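Local coordinates for protein DyP (Bjerkandera adusta, PDB 3VXJ) that binds heme b and probably uses peroxide to oxidise dyes and phenols such as 2,6-dimethoxyphenol, at residues I5-L8 with N9-G13; L69-N73 with T74-A78; D83-D87 with A88-D92; T207-S210 with W211-D214; F429-I433 with S434-A438. All blocks are in the same frame, centred on the assembly; numbering follows the deposited sequence.

Interaction 1. Residues I5-L8 with N9-G13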
loop_
_atom_site.group_PDB
_atom_site.type_symbol
_atom_site.label_atom_id
_atom_site.label_comp_id
_atom_site.label_asym_id
_atom_site.label_seq_id
_atom_site.Cartn_x
_atom_site.Cartn_y
_atom_site.Cartn_z
ATOM N N ILE A 5 -25.948 -3.791 -6.364
ATOM C CA ILE A 5 -24.996 -4.938 -6.297
ATOM C C ILE A 5 -23.814 -4.773 -7.261
ATOM O O ILE A 5 -23.979 -4.468 -8.448
ATOM C CB ILE A 5 -25.723 -6.322 -6.427
ATOM C CG1 ILE A 5 -25.882 -6.951 -5.036
ATOM C CG2 ILE A 5 -24.981 -7.279 -7.361
ATOM C CD1 ILE A 5 -26.566 -8.310 -5.019
ATOM N N LEU A 6 -22.613 -4.953 -6.728
ATOM C CA LEU A 6 -21.404 -4.847 -7.525
ATOM C C LEU A 6 -21.250 -6.057 -8.438
ATOM O O LEU A 6 -21.471 -7.191 -8.007
ATOM C CB LEU A 6 -20.185 -4.693 -6.614
ATOM C CG LEU A 6 -20.174 -3.447 -5.722
ATOM C CD1 LEU A 6 -19.030 -3.514 -4.729
ATOM C CD2 LEU A 6 -20.101 -2.161 -6.546
ATOM N N PRO A 7 -20.892 -5.816 -9.710
ATOM C CA PRO A 7 -20.657 -6.906 -10.647
ATOM C C PRO A 7 -19.249 -7.469 -10.442
ATOM O O PRO A 7 -18.286 -7.032 -11.081
ATOM C CB PRO A 7 -20.813 -6.226 -12.011
ATOM C CG PRO A 7 -20.407 -4.824 -11.774
ATOM C CD PRO A 7 -20.835 -4.501 -10.372
ATOM N N LEU A 8 -19.139 -8.442 -9.544
ATOM C CA LEU A 8 -17.838 -8.973 -9.137
ATOM C C LEU A 8 -17.057 -9.600 -10.288
ATOM O O LEU A 8 -15.828 -9.603 -10.268
ATOM C CB LEU A 8 -17.997 -9.993 -8.009
ATOM C CG LEU A 8 -18.717 -9.555 -6.731
ATOM C CD1 LEU A 8 -18.788 -10.710 -5.746
ATOM C CD2 LEU A 8 -18.051 -8.356 -6.091
ATOM N N ASN A 9 -17.765 -10.132 -11.279
ATOM C CA ASN A 9 -17.122 -10.686 -12.470
ATOM C C ASN A 9 -16.518 -9.633 -13.396
ATOM O O ASN A 9 -15.812 -9.978 -14.346
ATOM C CB ASN A 9 -18.094 -11.567 -13.264
ATOM C CG ASN A 9 -18.455 -12.846 -12.536
ATOM O OD1 ASN A 9 -17.800 -13.873 -12.706
ATOM N ND2 ASN A 9 -19.503 -12.791 -11.720
ATOM N N ASN A 10 -16.797 -8.358 -13.115
ATOM C CA ASN A 10 -16.353 -7.269 -13.980
ATOM C C ASN A 10 -15.331 -6.341 -13.331
ATOM O O ASN A 10 -14.861 -5.398 -13.964
ATOM C CB ASN A 10 -17.546 -6.447 -14.475
ATOM C CG ASN A 10 -17.235 -5.705 -15.754
ATOM O OD1 ASN A 10 -16.567 -6.252 -16.637
ATOM N ND2 ASN A 10 -17.693 -4.452 -15.859
ATOM N N ILE A 11 -14.995 -6.610 -12.073
ATOM C CA ILE A 11 -14.062 -5.768 -11.319
ATOM C C ILE A 11 -12.732 -6.498 -11.205
ATOM O O ILE A 11 -12.682 -7.658 -10.802
ATOM C CB ILE A 11 -14.625 -5.441 -9.913
ATOM C CG1 ILE A 11 -15.889 -4.578 -10.060
ATOM C CG2 ILE A 11 -13.563 -4.720 -9.060
ATOM C CD1 ILE A 11 -16.800 -4.549 -8.844
ATOM N N GLN A 12 -11.649 -5.835 -11.589
ATOM C CA GLN A 12 -10.330 -6.438 -11.452
ATOM C C GLN A 12 -10.050 -6.800 -9.987
ATOM O O GLN A 12 -10.202 -5.972 -9.082
ATOM C CB GLN A 12 -9.257 -5.533 -12.059
ATOM C CG GLN A 12 -9.380 -5.369 -13.577
ATOM C CD GLN A 12 -8.097 -4.889 -14.212
ATOM O OE1 GLN A 12 -7.075 -5.563 -14.128
ATOM N NE2 GLN A 12 -8.130 -3.714 -14.835
ATOM N N GLY A 13 -9.669 -8.056 -9.763
ATOM C CA GLY A 13 -9.720 -8.634 -8.428
ATOM C C GLY A 13 -8.795 -8.023 -7.389
ATOM O O GLY A 13 -9.124 -8.019 -6.206
#
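The backbone folds back between Pro7 and Asn10, where Asn10 N donates to Pro7 O over 2.8 Å and closes a type I beta turn with Leu8 and Asn9 at its two corners. The bond is reasonably straight, 156° at the hydrogen. Pro7 is itself the centre of an inverse gamma turn, so two tight turns overlap in the loop that leads to helix 13-16. On the side-chain level Ile11 reaches back across the turn. Its CG1 branch runs toward the proline, with CG1 3.6 Å and CD1 3.7 Å from Pro7 O. Ile11 CD1 then reaches Leu6 CB at 4.1 Å and lies 4.3 Å from Pro7 CD. The isoleucine therefore packs its aliphatic end beside the carbonyl oxygen whose hydrogen bond shapes the turn. Asn10 has CG anti to its own nitrogen (chi1 -157°), which carries the amide away from the turn to helix 433-440, where OD1 accepts from Ser434 N. Leu8 and Asn9 lean instead on Ala53 of helix 52-55, so this partly buried N-terminal loop is held between two helices. Asn10 CB is left alongside the proline, 4.1 Å from Pro7 CB.

Interaction 2. Residues L69-N73 with T74-A78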
loop_
_atom_site.group_PDB
_atom_site.type_symbol
_atom_site.label_atom_id
_atom_site.label_comp_id
_atom_site.label_asym_id
_atom_site.label_seq_id
_atom_site.Cartn_x
_atom_site.Cartn_y
_atom_site.Cartn_z
ATOM N N LEU A 69 -4.406 -5.307 -14.798
ATOM C CA LEU A 69 -3.802 -4.402 -15.764
ATOM C C LEU A 69 -4.267 -2.970 -15.543
ATOM O O LEU A 69 -5.470 -2.687 -15.519
ATOM C CB LEU A 69 -4.131 -4.862 -17.194
ATOM C CG LEU A 69 -3.727 -3.986 -18.388
ATOM C CD1 LEU A 69 -2.212 -3.815 -18.489
ATOM C CD2 LEU A 69 -4.266 -4.601 -19.662
ATOM N N GLY A 70 -3.298 -2.074 -15.376
ATOM C CA GLY A 70 -3.573 -0.648 -15.242
ATOM C C GLY A 70 -2.826 0.182 -16.267
ATOM O O GLY A 70 -1.800 -0.238 -16.812
ATOM N N PHE A 71 -3.351 1.378 -16.521
ATOM C CA PHE A 71 -2.773 2.316 -17.480
ATOM C C PHE A 71 -2.461 3.653 -16.845
ATOM O O PHE A 71 -3.219 4.145 -16.016
ATOM C CB PHE A 71 -3.741 2.546 -18.649
ATOM C CG PHE A 71 -3.963 1.329 -19.482
ATOM C CD1 PHE A 71 -3.088 1.013 -20.515
ATOM C CD2 PHE A 71 -5.017 0.467 -19.204
ATOM C CE1 PHE A 71 -3.271 -0.139 -21.274
ATOM C CE2 PHE A 71 -5.214 -0.691 -19.964
ATOM C CZ PHE A 71 -4.337 -0.984 -21.000
ATOM N N SER A 72 -1.350 4.245 -17.252
ATOM C CA SER A 72 -1.031 5.608 -16.882
ATOM C C SER A 72 -1.776 6.545 -17.826
ATOM O O SER A 72 -2.356 6.113 -18.814
ATOM C CB SER A 72 0.468 5.834 -17.027
ATOM O OG SER A 72 0.800 5.890 -18.406
ATOM N N ASN A 73 -1.724 7.838 -17.536
ATOM C CA ASN A 73 -2.278 8.825 -18.434
ATOM C C ASN A 73 -1.641 8.756 -19.822
ATOM O O ASN A 73 -2.345 8.804 -20.836
ATOM C CB ASN A 73 -2.117 10.228 -17.861
ATOM C CG ASN A 73 -2.610 11.289 -18.813
ATOM O OD1 ASN A 73 -3.809 11.448 -19.006
ATOM N ND2 ASN A 73 -1.683 11.984 -19.449
ATOM N N THR A 74 -0.319 8.645 -19.888
ATOM C CA THR A 74 0.310 8.605 -21.200
ATOM C C THR A 74 -0.040 7.322 -21.954
ATOM O O THR A 74 -0.094 7.325 -23.178
ATOM C CB THR A 74 1.818 8.813 -21.136
ATOM O OG1 THR A 74 2.378 7.953 -20.135
ATOM C CG2 THR A 74 2.127 10.262 -20.784
ATOM N N GLY A 75 -0.307 6.241 -21.221
ATOM C CA GLY A 75 -0.772 4.992 -21.830
ATOM C C GLY A 75 -2.127 5.150 -22.493
ATOM O O GLY A 75 -2.317 4.729 -23.634
ATOM N N LEU A 76 -3.066 5.769 -21.782
ATOM C CA LEU A 76 -4.382 6.068 -22.340
ATOM C C LEU A 76 -4.251 6.961 -23.571
ATOM O O LEU A 76 -4.865 6.684 -24.610
ATOM C CB LEU A 76 -5.301 6.680 -21.277
ATOM C CG LEU A 76 -5.634 5.712 -20.132
ATOM C CD1 LEU A 76 -6.523 6.398 -19.102
ATOM C CD2 LEU A 76 -6.286 4.424 -20.641
ATOM N N GLN A 77 -3.412 7.992 -23.484
ATOM C CA GLN A 77 -3.166 8.876 -24.626
ATOM C C GLN A 77 -2.590 8.126 -25.833
ATOM O O GLN A 77 -3.016 8.360 -26.971
ATOM C CB GLN A 77 -2.244 10.029 -24.231
ATOM C CG GLN A 77 -2.858 11.010 -23.250
ATOM C CD GLN A 77 -1.906 12.127 -22.872
ATOM O OE1 GLN A 77 -0.687 12.017 -23.052
ATOM N NE2 GLN A 77 -2.455 13.210 -22.339
ATOM N N ALA A 78 -1.640 7.220 -25.584
ATOM C CA ALA A 78 -1.029 6.420 -26.645
ATOM C C ALA A 78 -2.056 5.556 -27.356
ATOM O O ALA A 78 -1.888 5.217 -28.536
ATOM C CB ALA A 78 0.077 5.549 -26.076
#
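Phe71 lies across Leu76 at about a right angle, with its CB 3.7 Å from Leu76 CD2. The same methyl comes obliquely to the ring, 4.0 Å from Phe71 CG, while Leu76 CG rests on the neighbouring carbonyl, 3.6 Å from Ser72 O. Helix 433-440 adds Leu436 and Ile440 to the apolar patch around the phenylalanine. Between strand 65-71, part of an antiparallel four-stranded sheet in the DyP dimeric alpha+beta barrel domain, and helix 73-78 stands Ser72, the N-cap of the helix. Its OG sits between its own backbone N and carbonyl carbon (chi1 72°), which turns the oxygen to the first turn of the helix, where Gly75 N donates to Ser72 OG over 3.0 Å. The hydroxyl has a second partner, Ile117 O, so one oxygen ties the helix start to another part of the chain. With an alanine here, the amide of Gly75 would probably lose its cap and Ile117 O the hydroxyl it pairs with. Thr74 OG1 is 3.1 Å from Ser72 OG and bonds to Thr115 O. Regular helix bonds follow at once: Leu76 N to Ser72 O at 3.1 Å, nearly straight at 166°, and Gln77 N to Asn73 O at 3.0 Å. Gln77 runs out extended past that last carbonyl, with its CG 3.3 Å from Asn73 O.

Interaction 3. Residues D83-D87 with A88-D92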
loop_
_atom_site.group_PDB
_atom_site.type_symbol
_atom_site.label_atom_id
_atom_site.label_comp_id
_atom_site.label_asym_id
_atom_site.label_seq_id
_atom_site.Cartn_x
_atom_site.Cartn_y
_atom_site.Cartn_z
ATOM N N ASP A 83 -10.585 10.833 -23.000
ATOM C CA ASP A 83 -11.572 11.351 -22.045
ATOM C C ASP A 83 -10.926 11.586 -20.683
ATOM O O ASP A 83 -10.225 10.721 -20.153
ATOM C CB ASP A 83 -12.754 10.390 -21.883
ATOM C CG ASP A 83 -13.535 10.175 -23.168
ATOM O OD1 ASP A 83 -13.633 11.097 -24.009
ATOM O OD2 ASP A 83 -14.062 9.057 -23.326
ATOM N N ASP A 84 -11.162 12.766 -20.127
ATOM C CA ASP A 84 -10.690 13.132 -18.792
ATOM C C ASP A 84 -11.356 12.219 -17.752
ATOM O O ASP A 84 -12.587 12.121 -17.696
ATOM C CB ASP A 84 -11.020 14.616 -18.560
ATOM C CG ASP A 84 -10.562 15.166 -17.208
ATOM O OD1 ASP A 84 -9.961 14.453 -16.383
ATOM O OD2 ASP A 84 -10.810 16.377 -16.981
ATOM N N LEU A 85 -10.534 11.538 -16.959
ATOM C CA LEU A 85 -11.022 10.643 -15.902
ATOM C C LEU A 85 -11.444 11.346 -14.615
ATOM O O LEU A 85 -12.014 10.700 -13.734
ATOM C CB LEU A 85 -9.990 9.555 -15.593
ATOM C CG LEU A 85 -9.920 8.385 -16.565
ATOM C CD1 LEU A 85 -8.677 7.555 -16.304
ATOM C CD2 LEU A 85 -11.156 7.504 -16.431
ATOM N N GLY A 86 -11.156 12.645 -14.501
ATOM C CA GLY A 86 -11.651 13.454 -13.387
ATOM C C GLY A 86 -10.757 13.529 -12.161
ATOM O O GLY A 86 -11.130 14.168 -11.171
ATOM N N ASP A 87 -9.586 12.896 -12.211
ATOM C CA ASP A 87 -8.654 12.946 -11.088
ATOM C C ASP A 87 -7.616 14.051 -11.284
ATOM O O ASP A 87 -7.086 14.206 -12.374
ATOM C CB ASP A 87 -7.973 11.591 -10.893
ATOM C CG ASP A 87 -7.116 11.562 -9.648
ATOM O OD1 ASP A 87 -7.656 11.278 -8.555
ATOM O OD2 ASP A 87 -5.910 11.852 -9.759
ATOM N N ALA A 88 -7.320 14.794 -10.220
ATOM C CA ALA A 88 -6.406 15.929 -10.301
ATOM C C ALA A 88 -4.935 15.539 -10.497
ATOM O O ALA A 88 -4.166 16.305 -11.084
ATOM C CB ALA A 88 -6.549 16.812 -9.071
ATOM N N GLN A 89 -4.542 14.362 -10.001
ATOM C CA GLN A 89 -3.131 13.958 -10.035
ATOM C C GLN A 89 -2.779 12.988 -11.156
ATOM O O GLN A 89 -1.655 12.998 -11.660
ATOM C CB GLN A 89 -2.704 13.351 -8.700
ATOM C CG GLN A 89 -2.383 14.386 -7.647
ATOM C CD GLN A 89 -3.613 14.890 -6.941
ATOM O OE1 GLN A 89 -4.506 14.114 -6.624
ATOM N NE2 GLN A 89 -3.661 16.188 -6.669
ATOM N N PHE A 90 -3.719 12.127 -11.533
ATOM C CA PHE A 90 -3.458 11.120 -12.557
ATOM C C PHE A 90 -2.858 11.696 -13.858
ATOM O O PHE A 90 -1.907 11.120 -14.383
ATOM C CB PHE A 90 -4.738 10.321 -12.818
ATOM C CG PHE A 90 -4.620 9.284 -13.898
ATOM C CD1 PHE A 90 -3.950 8.077 -13.670
ATOM C CD2 PHE A 90 -5.227 9.494 -15.134
ATOM C CE1 PHE A 90 -3.873 7.104 -14.669
ATOM C CE2 PHE A 90 -5.154 8.538 -16.136
ATOM C CZ PHE A 90 -4.480 7.332 -15.900
ATOM N N PRO A 91 -3.388 12.834 -14.372
ATOM C CA PRO A 91 -2.904 13.251 -15.692
ATOM C C PRO A 91 -1.416 13.580 -15.755
ATOM O O PRO A 91 -0.779 13.282 -16.764
ATOM C CB PRO A 91 -3.756 14.486 -16.003
ATOM C CG PRO A 91 -5.039 14.231 -15.262
ATOM C CD PRO A 91 -4.558 13.633 -13.963
ATOM N N ASP A 92 -0.860 14.186 -14.708
ATOM C CA ASP A 92 0.546 14.596 -14.767
ATOM C C ASP A 92 1.518 13.488 -14.393
ATOM O O ASP A 92 2.724 13.623 -14.624
ATOM C CB ASP A 92 0.811 15.830 -13.906
ATOM C CG ASP A 92 0.183 17.091 -14.469
ATOM O OD1 ASP A 92 -0.185 17.112 -15.664
ATOM O OD2 ASP A 92 0.075 18.069 -13.703
HETATM O O HOH W 1 -6.941 13.202 -6.825
#
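Asp87 holds its carboxylate anti to its own nitrogen (chi1 -174°), and this brings OD2 within reach of the amides of Gln89 and Phe90. Both donate to that one oxygen. Phe90 N meets OD2 of Asp87 at 2.8 Å on its anti lone pair, whereas Gln89 N, 2.9 Å from Asp87 OD2, comes from above the carboxylate plane, 47° out of it. The second of these is an Asx turn, and together they clamp the start of 88-92, whose backbone has helical angles but lacks the regular bonds. The Gln89 side chain bends at its second torsion (chi2 83°) so that OE1 curls back to the acid: a water donates to Asp87 OD1 over 2.7 Å and to Gln89 OE1 over 2.6 Å. Ile363 N is a further partner of OD1. Another Asx turn comes just before, where Gly86 N bonds to Asp84 OD1 at 2.9 Å; at Gly86 a side chain would collide with the carbonyl of Leu85. Nearby, Leu85 CD1 reaches Phe90 CE2 at 3.7 Å, obliquely to the ring, and both residues press on Phe217 and Phe429 of two neighbouring strands. Pro91, which has no N-H to offer, sets its CD 3.0 Å from Asp87 O. With two backbone donors on OD2, and a third amide and a water on OD1, the buried carboxylate is likely to stay ionised, its charge met by backbone N-H groups and a water.

Interaction 4. Residues T207-S210 with W211-D214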
loop_
_atom_site.group_PDB
_atom_site.type_symbol
_atom_site.label_atom_id
_atom_site.label_comp_id
_atom_site.label_asym_id
_atom_site.label_seq_id
_atom_site.Cartn_x
_atom_site.Cartn_y
_atom_site.Cartn_z
ATOM N N THR A 207 -15.616 13.487 -11.431
ATOM C CA THR A 207 -16.374 13.500 -12.676
ATOM C C THR A 207 -15.832 12.425 -13.614
ATOM O O THR A 207 -14.755 12.599 -14.200
ATOM C CB THR A 207 -16.291 14.892 -13.325
ATOM O OG1 THR A 207 -16.806 15.857 -12.402
ATOM C CG2 THR A 207 -17.098 14.952 -14.610
ATOM N N ARG A 208 -16.553 11.314 -13.743
ATOM C CA ARG A 208 -16.038 10.136 -14.452
ATOM C C ARG A 208 -16.753 9.890 -15.767
ATOM O O ARG A 208 -17.985 9.942 -15.809
ATOM C CB ARG A 208 -16.222 8.863 -13.612
ATOM C CG ARG A 208 -15.839 8.989 -12.160
ATOM C CD ARG A 208 -14.383 9.317 -11.999
ATOM N NE ARG A 208 -14.098 9.437 -10.579
ATOM C CZ ARG A 208 -12.995 9.957 -10.069
ATOM N NH1 ARG A 208 -12.040 10.443 -10.855
ATOM N NH2 ARG A 208 -12.869 10.003 -8.753
ATOM N N PRO A 209 -15.997 9.564 -16.834
ATOM C CA PRO A 209 -16.676 9.003 -18.006
ATOM C C PRO A 209 -17.442 7.745 -17.598
ATOM O O PRO A 209 -17.023 7.033 -16.678
ATOM C CB PRO A 209 -15.530 8.645 -18.957
ATOM C CG PRO A 209 -14.324 9.359 -18.431
ATOM C CD PRO A 209 -14.530 9.549 -16.968
ATOM N N SER A 210 -18.561 7.475 -18.260
ATOM C CA SER A 210 -19.341 6.273 -17.964
ATOM C C SER A 210 -18.496 5.003 -18.059
ATOM O O SER A 210 -18.685 4.082 -17.266
ATOM C CB SER A 210 -20.576 6.189 -18.865
ATOM O OG SER A 210 -20.221 5.902 -20.206
ATOM N N TRP A 211 -17.552 4.965 -18.999
ATOM C CA TRP A 211 -16.725 3.765 -19.169
ATOM C C TRP A 211 -15.780 3.501 -17.993
ATOM O O TRP A 211 -15.250 2.392 -17.862
ATOM C CB TRP A 211 -15.965 3.783 -20.496
ATOM C CG TRP A 211 -15.005 4.923 -20.714
ATOM C CD1 TRP A 211 -15.215 6.033 -21.480
ATOM C CD2 TRP A 211 -13.658 5.028 -20.226
ATOM N NE1 TRP A 211 -14.102 6.834 -21.479
ATOM C CE2 TRP A 211 -13.128 6.241 -20.720
ATOM C CE3 TRP A 211 -12.847 4.215 -19.417
ATOM C CZ2 TRP A 211 -11.831 6.672 -20.425
ATOM C CZ3 TRP A 211 -11.554 4.641 -19.128
ATOM C CH2 TRP A 211 -11.059 5.861 -19.632
ATOM N N ALA A 212 -15.583 4.509 -17.145
ATOM C CA ALA A 212 -14.723 4.377 -15.970
ATOM C C ALA A 212 -15.408 3.704 -14.776
ATOM O O ALA A 212 -14.764 3.460 -13.747
ATOM C CB ALA A 212 -14.158 5.738 -15.563
ATOM N N LEU A 213 -16.696 3.387 -14.901
ATOM C CA LEU A 213 -17.414 2.690 -13.833
ATOM C C LEU A 213 -16.674 1.413 -13.428
ATOM O O LEU A 213 -16.271 0.615 -14.286
ATOM C CB LEU A 213 -18.846 2.360 -14.259
ATOM C CG LEU A 213 -19.733 1.659 -13.223
ATOM C CD1 LEU A 213 -20.022 2.560 -12.037
ATOM C CD2 LEU A 213 -21.031 1.205 -13.874
ATOM N N ASP A 214 -16.511 1.236 -12.118
ATOM C CA ASP A 214 -15.953 0.015 -11.518
ATOM C C ASP A 214 -14.465 -0.179 -11.781
ATOM O O ASP A 214 -13.938 -1.291 -11.634
ATOM C CB ASP A 214 -16.771 -1.229 -11.898
ATOM C CG ASP A 214 -18.107 -1.278 -11.205
ATOM O OD1 ASP A 214 -18.211 -0.760 -10.073
ATOM O OD2 ASP A 214 -19.048 -1.847 -11.795
#
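Pro209 and Trp211 lie side by side and point the same way, with Pro209 CB over one face of the indole, at a short 3-10 turn in the loop before strand 216-225. Pro209 CB makes a CH-pi contact, 3.7 Å from the centroid of the five-membered ring of Trp211 and 23° off its normal. Its closest atom there is Trp211 NE1, at 3.4 Å. Trp211 CG stands between the backbone N and carbonyl carbon (chi1 60°), the crowded position, and this brings the indole back against Pro209, two residues earlier. Ala212 CB lies on the same face, higher above it. The indole N-H goes to Asp83 OD2, while the ring meets Leu85, Phe429 and Ile440. An alanine in place of Trp211 would probably strip Pro209 of its aromatic cover and leave the Asp83 carboxylate without its indole donor. Arg208 turns its guanidinium elsewhere, to Asp204 and to Leu85 O. Two backbone bonds hold the turn itself: Ala212 N to Pro209 O at 2.9 Å, and Leu213 N to Ser210 O at 3.2 Å, where the N-H points almost straight at the oxygen, 166°.

Interaction 5. Residues F429-I433 with S434-A438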
loop_
_atom_site.group_PDB
_atom_site.type_symbol
_atom_site.label_atom_id
_atom_site.label_comp_id
_atom_site.label_asym_id
_atom_site.label_seq_id
_atom_site.Cartn_x
_atom_site.Cartn_y
_atom_site.Cartn_z
ATOM N N PHE A 429 -4.653 3.875 -13.717
ATOM C CA PHE A 429 -6.077 3.582 -13.657
ATOM C C PHE A 429 -6.318 2.151 -14.118
ATOM O O PHE A 429 -5.883 1.763 -15.210
ATOM C CB PHE A 429 -6.883 4.563 -14.515
ATOM C CG PHE A 429 -8.359 4.301 -14.488
ATOM C CD1 PHE A 429 -9.100 4.559 -13.344
ATOM C CD2 PHE A 429 -9.000 3.726 -15.588
ATOM C CE1 PHE A 429 -10.471 4.303 -13.299
ATOM C CE2 PHE A 429 -10.377 3.468 -15.555
ATOM C CZ PHE A 429 -11.104 3.742 -14.408
ATOM N N LEU A 430 -7.017 1.381 -13.282
ATOM C CA LEU A 430 -7.419 0.017 -13.631
ATOM C C LEU A 430 -8.882 0.028 -14.027
ATOM O O LEU A 430 -9.751 0.180 -13.173
ATOM C CB LEU A 430 -7.210 -0.943 -12.456
ATOM C CG LEU A 430 -5.793 -1.456 -12.203
ATOM C CD1 LEU A 430 -4.874 -0.356 -11.684
ATOM C CD2 LEU A 430 -5.841 -2.613 -11.234
ATOM N N PRO A 431 -9.168 -0.150 -15.332
ATOM C CA PRO A 431 -10.564 -0.133 -15.756
ATOM C C PRO A 431 -11.303 -1.412 -15.342
ATOM O O PRO A 431 -10.687 -2.406 -14.911
ATOM C CB PRO A 431 -10.458 -0.076 -17.288
ATOM C CG PRO A 431 -9.054 0.417 -17.575
ATOM C CD PRO A 431 -8.243 -0.179 -16.476
ATOM N N SER A 432 -12.624 -1.392 -15.468
ATOM C CA SER A 432 -13.388 -2.630 -15.387
ATOM C C SER A 432 -12.958 -3.585 -16.499
ATOM O O SER A 432 -12.337 -3.192 -17.503
ATOM C CB SER A 432 -14.888 -2.349 -15.494
ATOM O OG SER A 432 -15.231 -1.974 -16.817
ATOM N N ILE A 433 -13.313 -4.848 -16.337
ATOM C CA ILE A 433 -12.918 -5.858 -17.303
ATOM C C ILE A 433 -13.595 -5.591 -18.654
ATOM O O ILE A 433 -12.944 -5.663 -19.704
ATOM C CB ILE A 433 -13.158 -7.282 -16.746
ATOM C CG1 ILE A 433 -12.241 -7.517 -15.528
ATOM C CG2 ILE A 433 -12.924 -8.356 -17.824
ATOM C CD1 ILE A 433 -12.439 -8.843 -14.825
ATOM N N SER A 434 -14.884 -5.249 -18.627
ATOM C CA SER A 434 -15.596 -4.905 -19.855
ATOM C C SER A 434 -14.997 -3.657 -20.506
ATOM O O SER A 434 -14.851 -3.608 -21.723
ATOM C CB SER A 434 -17.103 -4.746 -19.603
ATOM O OG SER A 434 -17.372 -3.711 -18.675
ATOM N N ALA A 435 -14.612 -2.660 -19.706
ATOM C CA ALA A 435 -14.032 -1.443 -20.278
ATOM C C ALA A 435 -12.704 -1.704 -20.982
ATOM O O ALA A 435 -12.376 -1.031 -21.956
ATOM C CB ALA A 435 -13.882 -0.361 -19.228
ATOM N N LEU A 436 -11.948 -2.690 -20.500
ATOM C CA LEU A 436 -10.697 -3.055 -21.159
ATOM C C LEU A 436 -10.889 -3.365 -22.639
ATOM O O LEU A 436 -10.112 -2.916 -23.481
ATOM C CB LEU A 436 -10.036 -4.239 -20.459
ATOM C CG LEU A 436 -9.340 -3.947 -19.128
ATOM C CD1 LEU A 436 -8.873 -5.246 -18.515
ATOM C CD2 LEU A 436 -8.166 -2.990 -19.292
ATOM N N THR A 437 -11.932 -4.127 -22.952
ATOM C CA THR A 437 -12.177 -4.524 -24.335
ATOM C C THR A 437 -13.136 -3.598 -25.089
ATOM O O THR A 437 -12.947 -3.361 -26.287
ATOM C CB THR A 437 -12.628 -6.006 -24.437
ATOM O OG1 THR A 437 -13.855 -6.197 -23.721
ATOM C CG2 THR A 437 -11.548 -6.916 -23.859
ATOM N N ALA A 438 -14.145 -3.071 -24.394
ATOM C CA ALA A 438 -15.180 -2.248 -25.033
ATOM C C ALA A 438 -14.746 -0.799 -25.244
ATOM O O ALA A 438 -15.265 -0.116 -26.130
ATOM C CB ALA A 438 -16.484 -2.304 -24.241
#
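Ser434, in the first turn of helix 433-440, brings its OG within 3.3 Å of Ser432 OG. Next, Ala435 receives the capping bond: its N donates to Ser432 OG over 3.0 Å. The hydroxyl can do this because chi1 of Ser432, 72°, sets OG between the backbone N and carbonyl carbon, facing the Ala435 amide. The methyl of Ala435 is wedged into the same corner, 3.9 Å from Pro431 CB. Leu436 closes the first regular turn, with N to Ser432 O at 3.1 Å, and makes only a weak bond to Ile433 O. Its side chain lies across the proline at about a right angle, CD2 of Leu436 3.9 Å from Pro431 CG, with CG 3.5 Å from Ser432 O, so apolar carbon lies beside the carbonyl that the helix bond uses. Across 436-438 the helix widens into a pi-type turn. Thr437 N and OG1 both reach Ser434 O, though weakly, and Ala438 N takes the same oxygen at a firmer 2.8 Å. Ile433, Leu436 and Thr437 pack on Val45 of helix 34-48, and Pro431 O accepts from Gln12 NE2. The whole is a serine N-cap at a strand-to-helix junction, where strand 420-430, part of an antiparallel four-stranded sheet, passes through a short proline-containing link into the C-terminal helix of the chain.

Interactions 2 and 5 are near counterparts: each leads a strand of a different four-stranded sheet into a helix capped by a serine, and the two strands meet where Phe71 O bonds to Phe429 N. Interactions 1, 3 and 4 are loop turns set around them. Interaction 4, a turn with a CH-pi contact, lies at the surface; the other four are partly buried. Interaction 1 joins interactions 2 and 5 through Gln12, which reaches both. Interaction 3, built on a buried carboxylate, is tied to interaction 4 by polar bonds. Apolar packing on Phe429 draws interactions 3, 4 and 5 together, whereas neither 1 and 3 nor 2 and 4 touch.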